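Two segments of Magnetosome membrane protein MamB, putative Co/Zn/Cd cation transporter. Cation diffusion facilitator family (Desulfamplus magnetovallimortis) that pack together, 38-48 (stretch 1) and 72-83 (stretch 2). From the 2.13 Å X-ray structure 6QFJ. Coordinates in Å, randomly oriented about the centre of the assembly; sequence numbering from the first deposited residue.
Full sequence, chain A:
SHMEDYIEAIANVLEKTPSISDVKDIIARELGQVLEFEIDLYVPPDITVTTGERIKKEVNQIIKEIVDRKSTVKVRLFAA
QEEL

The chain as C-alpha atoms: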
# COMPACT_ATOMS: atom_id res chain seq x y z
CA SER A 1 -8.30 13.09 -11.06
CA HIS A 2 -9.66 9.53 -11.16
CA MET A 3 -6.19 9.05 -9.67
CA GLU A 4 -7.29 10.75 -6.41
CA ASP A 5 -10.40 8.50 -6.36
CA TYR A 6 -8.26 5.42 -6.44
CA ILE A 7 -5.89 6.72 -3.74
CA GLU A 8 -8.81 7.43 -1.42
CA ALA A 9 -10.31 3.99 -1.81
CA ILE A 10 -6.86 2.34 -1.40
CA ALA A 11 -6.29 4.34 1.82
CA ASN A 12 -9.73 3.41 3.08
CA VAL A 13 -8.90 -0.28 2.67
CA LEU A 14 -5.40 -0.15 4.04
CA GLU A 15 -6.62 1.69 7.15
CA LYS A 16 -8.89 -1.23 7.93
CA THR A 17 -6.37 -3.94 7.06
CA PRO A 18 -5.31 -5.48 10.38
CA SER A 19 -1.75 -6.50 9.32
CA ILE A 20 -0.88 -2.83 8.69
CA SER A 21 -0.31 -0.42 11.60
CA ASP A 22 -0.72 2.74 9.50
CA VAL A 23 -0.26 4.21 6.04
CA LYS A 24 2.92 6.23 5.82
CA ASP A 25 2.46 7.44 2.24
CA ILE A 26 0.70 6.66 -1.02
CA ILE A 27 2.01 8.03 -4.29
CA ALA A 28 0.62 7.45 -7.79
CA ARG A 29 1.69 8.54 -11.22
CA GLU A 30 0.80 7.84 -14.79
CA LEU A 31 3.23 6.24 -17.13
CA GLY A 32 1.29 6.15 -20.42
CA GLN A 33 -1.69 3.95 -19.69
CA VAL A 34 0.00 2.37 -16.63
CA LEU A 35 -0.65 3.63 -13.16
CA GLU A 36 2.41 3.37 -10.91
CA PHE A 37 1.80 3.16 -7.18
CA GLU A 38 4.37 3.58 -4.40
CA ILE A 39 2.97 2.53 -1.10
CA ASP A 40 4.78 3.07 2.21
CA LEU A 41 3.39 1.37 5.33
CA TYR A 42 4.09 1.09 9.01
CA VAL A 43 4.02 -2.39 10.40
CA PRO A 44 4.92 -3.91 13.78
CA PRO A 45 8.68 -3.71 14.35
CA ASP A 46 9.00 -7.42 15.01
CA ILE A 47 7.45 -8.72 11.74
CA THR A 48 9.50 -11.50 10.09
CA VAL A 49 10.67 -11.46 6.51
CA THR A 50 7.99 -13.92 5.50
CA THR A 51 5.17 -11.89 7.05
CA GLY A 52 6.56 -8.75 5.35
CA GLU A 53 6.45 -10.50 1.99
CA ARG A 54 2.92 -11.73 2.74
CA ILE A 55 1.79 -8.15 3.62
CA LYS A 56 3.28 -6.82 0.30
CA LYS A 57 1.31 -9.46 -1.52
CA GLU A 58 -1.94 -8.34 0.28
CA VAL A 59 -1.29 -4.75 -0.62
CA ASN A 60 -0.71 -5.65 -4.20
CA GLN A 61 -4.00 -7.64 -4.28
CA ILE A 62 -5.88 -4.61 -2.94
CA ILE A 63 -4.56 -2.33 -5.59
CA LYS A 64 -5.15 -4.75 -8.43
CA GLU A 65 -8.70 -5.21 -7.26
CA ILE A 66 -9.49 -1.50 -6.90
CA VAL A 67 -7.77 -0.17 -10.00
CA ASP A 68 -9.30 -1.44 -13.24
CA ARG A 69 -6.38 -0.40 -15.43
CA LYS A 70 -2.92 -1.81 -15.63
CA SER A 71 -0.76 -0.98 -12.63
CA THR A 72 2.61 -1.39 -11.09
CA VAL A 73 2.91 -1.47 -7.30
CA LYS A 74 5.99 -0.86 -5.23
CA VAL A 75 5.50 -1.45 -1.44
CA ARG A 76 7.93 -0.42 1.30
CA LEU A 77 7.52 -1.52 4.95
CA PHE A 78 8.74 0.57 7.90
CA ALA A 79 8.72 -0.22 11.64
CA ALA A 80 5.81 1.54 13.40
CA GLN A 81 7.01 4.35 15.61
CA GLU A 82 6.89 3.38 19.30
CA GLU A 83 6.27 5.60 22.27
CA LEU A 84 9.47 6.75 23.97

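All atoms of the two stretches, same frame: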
# COMPACT_ATOMS: atom_id res chain seq x y z
N GLU A 38 3.36 3.78 -5.44
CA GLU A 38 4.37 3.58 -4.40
C GLU A 38 3.67 3.69 -3.09
O GLU A 38 3.08 4.76 -2.77
CB GLU A 38 5.49 4.62 -4.49
CG GLU A 38 6.34 4.40 -5.74
CD GLU A 38 7.29 5.53 -6.05
OE1 GLU A 38 6.98 6.69 -5.79
OE2 GLU A 38 8.35 5.23 -6.59
N ILE A 39 3.68 2.61 -2.35
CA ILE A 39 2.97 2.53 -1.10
C ILE A 39 3.96 2.28 0.04
O ILE A 39 4.68 1.22 0.05
CB ILE A 39 1.92 1.43 -1.13
CG1 ILE A 39 1.09 1.54 -2.41
CG2 ILE A 39 1.07 1.46 0.13
CD1 ILE A 39 -0.32 1.99 -2.29
N ASP A 40 4.00 3.21 1.00
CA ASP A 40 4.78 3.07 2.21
C ASP A 40 3.89 2.82 3.40
O ASP A 40 2.96 3.58 3.64
CB ASP A 40 5.65 4.33 2.42
CG ASP A 40 6.68 4.50 1.33
OD1 ASP A 40 6.91 3.53 0.52
OD2 ASP A 40 7.22 5.61 1.18
N LEU A 41 4.18 1.77 4.16
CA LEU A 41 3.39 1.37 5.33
C LEU A 41 4.19 1.17 6.56
O LEU A 41 5.35 0.78 6.50
CB LEU A 41 2.72 0.04 5.07
CG LEU A 41 1.93 -0.01 3.75
CD1 LEU A 41 1.50 -1.38 3.48
CD2 LEU A 41 0.76 0.91 3.81
N TYR A 42 3.56 1.45 7.71
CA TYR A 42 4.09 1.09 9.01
C TYR A 42 3.56 -0.22 9.38
O TYR A 42 2.39 -0.51 9.22
CB TYR A 42 3.65 2.14 10.11
CG TYR A 42 4.31 3.48 9.99
CD1 TYR A 42 5.67 3.58 10.14
CD2 TYR A 42 3.62 4.63 9.65
CE1 TYR A 42 6.31 4.77 9.99
CE2 TYR A 42 4.24 5.86 9.51
CZ TYR A 42 5.59 5.91 9.70
OH TYR A 42 6.27 7.08 9.59
N VAL A 43 4.41 -1.07 9.92
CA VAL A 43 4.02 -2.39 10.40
C VAL A 43 4.72 -2.62 11.74
O VAL A 43 5.67 -1.88 12.08
CB VAL A 43 4.47 -3.47 9.45
CG1 VAL A 43 3.79 -3.26 8.10
CG2 VAL A 43 5.98 -3.41 9.26
N PRO A 44 4.35 -3.68 12.45
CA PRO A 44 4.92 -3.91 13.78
C PRO A 44 6.37 -4.15 13.62
O PRO A 44 6.78 -4.86 12.66
CB PRO A 44 4.18 -5.15 14.31
CG PRO A 44 2.85 -5.09 13.61
CD PRO A 44 3.14 -4.47 12.22
N PRO A 45 7.20 -3.59 14.51
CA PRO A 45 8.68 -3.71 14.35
C PRO A 45 9.23 -5.12 14.34
O PRO A 45 10.32 -5.33 13.80
CB PRO A 45 9.24 -2.96 15.54
CG PRO A 45 8.11 -2.16 16.13
CD PRO A 45 6.81 -2.74 15.64
N ASP A 46 8.52 -6.07 14.93
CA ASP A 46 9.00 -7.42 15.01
C ASP A 46 8.52 -8.32 13.84
O ASP A 46 8.66 -9.52 13.91
CB ASP A 46 8.62 -8.07 16.36
CG ASP A 46 7.12 -8.12 16.63
OD1 ASP A 46 6.36 -7.32 16.06
OD2 ASP A 46 6.73 -8.90 17.50
N ILE A 47 7.96 -7.79 12.77
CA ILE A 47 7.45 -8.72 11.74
C ILE A 47 8.66 -9.51 11.20
O ILE A 47 9.74 -9.01 11.12
CB ILE A 47 6.70 -8.06 10.58
CG1 ILE A 47 7.57 -7.01 9.92
CG2 ILE A 47 5.41 -7.46 11.10
CD1 ILE A 47 7.20 -6.72 8.51
N THR A 48 8.42 -10.72 10.76
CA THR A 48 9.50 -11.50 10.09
C THR A 48 9.51 -11.16 8.62
O THR A 48 8.60 -10.49 8.08
CB THR A 48 9.18 -13.00 10.17
OG1 THR A 48 7.89 -13.23 9.60
CG2 THR A 48 9.21 -13.48 11.64
N THR A 72 1.42 -0.93 -11.70
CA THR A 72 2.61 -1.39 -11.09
C THR A 72 2.56 -0.93 -9.63
O THR A 72 2.12 0.17 -9.36
CB THR A 72 3.83 -0.78 -11.81
OG1 THR A 72 4.28 -1.72 -12.79
CG2 THR A 72 4.94 -0.46 -10.92
N VAL A 73 3.06 -1.75 -8.72
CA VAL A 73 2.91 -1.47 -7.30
C VAL A 73 4.23 -1.71 -6.62
O VAL A 73 4.76 -2.82 -6.64
CB VAL A 73 1.82 -2.36 -6.61
CG1 VAL A 73 1.68 -1.95 -5.14
CG2 VAL A 73 0.50 -2.19 -7.29
N LYS A 74 4.77 -0.69 -6.01
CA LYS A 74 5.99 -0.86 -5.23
C LYS A 74 5.64 -0.59 -3.72
O LYS A 74 5.18 0.51 -3.36
CB LYS A 74 7.01 0.08 -5.77
CG LYS A 74 8.18 0.41 -4.88
CD LYS A 74 9.21 -0.71 -4.85
CE LYS A 74 10.44 -0.21 -4.08
NZ LYS A 74 10.92 -1.19 -3.09
N VAL A 75 5.90 -1.57 -2.86
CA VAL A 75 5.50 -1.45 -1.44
C VAL A 75 6.76 -1.42 -0.58
O VAL A 75 7.62 -2.29 -0.75
CB VAL A 75 4.63 -2.65 -1.00
CG1 VAL A 75 4.10 -2.51 0.43
CG2 VAL A 75 3.47 -2.80 -1.94
N ARG A 76 6.84 -0.44 0.34
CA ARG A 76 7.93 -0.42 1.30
C ARG A 76 7.37 -0.53 2.69
O ARG A 76 6.42 0.14 3.01
CB ARG A 76 8.78 0.82 1.14
CG ARG A 76 9.56 0.83 -0.19
CD ARG A 76 10.55 1.95 -0.26
NE ARG A 76 9.90 3.24 -0.05
CZ ARG A 76 10.56 4.40 0.16
NH1 ARG A 76 9.88 5.53 0.36
NH2 ARG A 76 11.91 4.44 0.15
N LEU A 77 8.00 -1.33 3.55
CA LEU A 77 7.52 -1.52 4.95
C LEU A 77 8.53 -0.87 5.93
O LEU A 77 9.76 -1.06 5.82
CB LEU A 77 7.39 -2.98 5.29
CG LEU A 77 6.52 -3.82 4.34
CD1 LEU A 77 6.47 -5.23 4.88
CD2 LEU A 77 5.16 -3.26 4.24
N PHE A 78 7.98 -0.10 6.87
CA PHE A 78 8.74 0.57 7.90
C PHE A 78 8.23 0.17 9.27
O PHE A 78 7.05 -0.07 9.46
CB PHE A 78 8.57 2.08 7.72
CG PHE A 78 9.16 2.60 6.47
CD1 PHE A 78 10.48 3.02 6.40
CD2 PHE A 78 8.39 2.66 5.33
CE1 PHE A 78 11.02 3.50 5.20
CE2 PHE A 78 8.91 3.13 4.14
CZ PHE A 78 10.23 3.58 4.06
N ALA A 79 9.11 0.09 10.26
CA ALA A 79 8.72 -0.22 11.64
C ALA A 79 7.77 0.90 12.14
O ALA A 79 8.11 2.08 12.10
CB ALA A 79 9.93 -0.26 12.55
N ALA A 80 6.64 0.52 12.68
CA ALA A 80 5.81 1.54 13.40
C ALA A 80 6.63 2.23 14.49
O ALA A 80 7.52 1.63 15.14
CB ALA A 80 4.62 0.87 14.02
N GLN A 81 6.28 3.47 14.72
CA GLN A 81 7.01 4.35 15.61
C GLN A 81 6.42 4.01 16.99
O GLN A 81 5.20 3.99 17.12
CB GLN A 81 6.64 5.80 15.26
CG GLN A 81 6.44 5.97 13.74
CD GLN A 81 6.40 7.39 13.30
OE1 GLN A 81 5.32 7.93 13.12
NE2 GLN A 81 7.53 8.01 13.15
N GLU A 82 7.27 3.71 17.95
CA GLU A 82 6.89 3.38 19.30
C GLU A 82 7.08 4.58 20.23
O GLU A 82 8.01 5.37 20.10
CB GLU A 82 7.77 2.22 19.83
CG GLU A 82 7.58 0.84 19.09
CD GLU A 82 7.30 -0.38 19.99
OE1 GLU A 82 7.48 -1.53 19.51
OE2 GLU A 82 6.89 -0.25 21.18
N GLU A 83 6.22 4.64 21.22
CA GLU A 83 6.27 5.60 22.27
C GLU A 83 7.60 5.53 23.00
O GLU A 83 8.08 4.47 23.28
CB GLU A 83 5.11 5.33 23.25
CG GLU A 83 5.08 6.33 24.35
CD GLU A 83 3.90 6.19 25.29
OE1 GLU A 83 3.04 5.33 25.10
OE2 GLU A 83 3.86 7.00 26.20

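Strands running through Val 43 and through Ala 79 lie side by side and parallel; both begin earlier in the chain. Their axes cross at -32°, the usual twist of a sheet. Parallel bridges run one for one from Glu 38 with Lys 74 to Val 43 with Ala 79. Six backbone hydrogen bonds close the seam. Every one on stretch 1 uses an odd-numbered residue, Ile 39, Leu 41 or Val 43, and every one on stretch 2 uses an even-numbered residue. In this parallel pattern, one residue bonds through both N and O to two residues flanking its bridge partner.

Val 73 adds a loose apolar touch, its CG1 4.5 Å from Ile 39 CG1. The first hydrogen bond between the stretches is at Lys 74: Ile 39 N donates to Lys 74 O at 2.8 Å, nearly straight at 174°. Lys 74 O also receives a CA-H...O contact from Glu 38 CA at 3.3 Å. The Lys 74 side chain starts on the face that holds Glu 38, but its end leads away.

Val 75 lies on the other face with Ile 39, Leu 41 and Leu 77. Val 75 CG1 is 4.2 Å from Leu 41 CD1.

Arg 76 joins the strands twice. Arg 76 N donates to Ile 39 O at 2.7 Å, and Arg 76 O accepts from Leu 41 N at 3.0 Å. Its guanidinium also forms a two-pronged salt bridge with Asp 40. Arg 76 NE reaches Asp 40 OD1 at 3.1 Å, and Arg 76 NH1 reaches Asp 40 OD2 at 2.8 Å. The carboxylate approaches the guanidinium edge, where the N-H groups point, so opposite charges meet with good hydrogen-bond geometry.

Leu 77 is an apolar hub. Leu 77 CD2 lies 4.2 Å from Leu 41 CD1 and 4.1 Å from Val 43 CG1. Leu 77 CD1 lies 4.0 Å from Ile 47 CD1, at the end of the type I turn from Pro 44 to Ile 47.

Phe 78 N donates to Leu 41 O at 2.8 Å, and Phe 78 O accepts from Val 43 N at 2.9 Å. The ring presents its edge to Asp 40, with Phe 78 CE2 3.8 Å from Asp 40 CG. Phe 78 CB is 4.1 Å from Tyr 42 CD1.

Ala 79 CB meets Pro 45 CB at 4.1 Å. Ala 80 N ends the ladder, donating to Val 43 O at 2.7 Å. Ala 80 CB packs 4.2 Å from Tyr 42 CB. The end of the Gln 81 side chain packs against Tyr 42, with Gln 81 CD 3.7 Å from Tyr 42 OH.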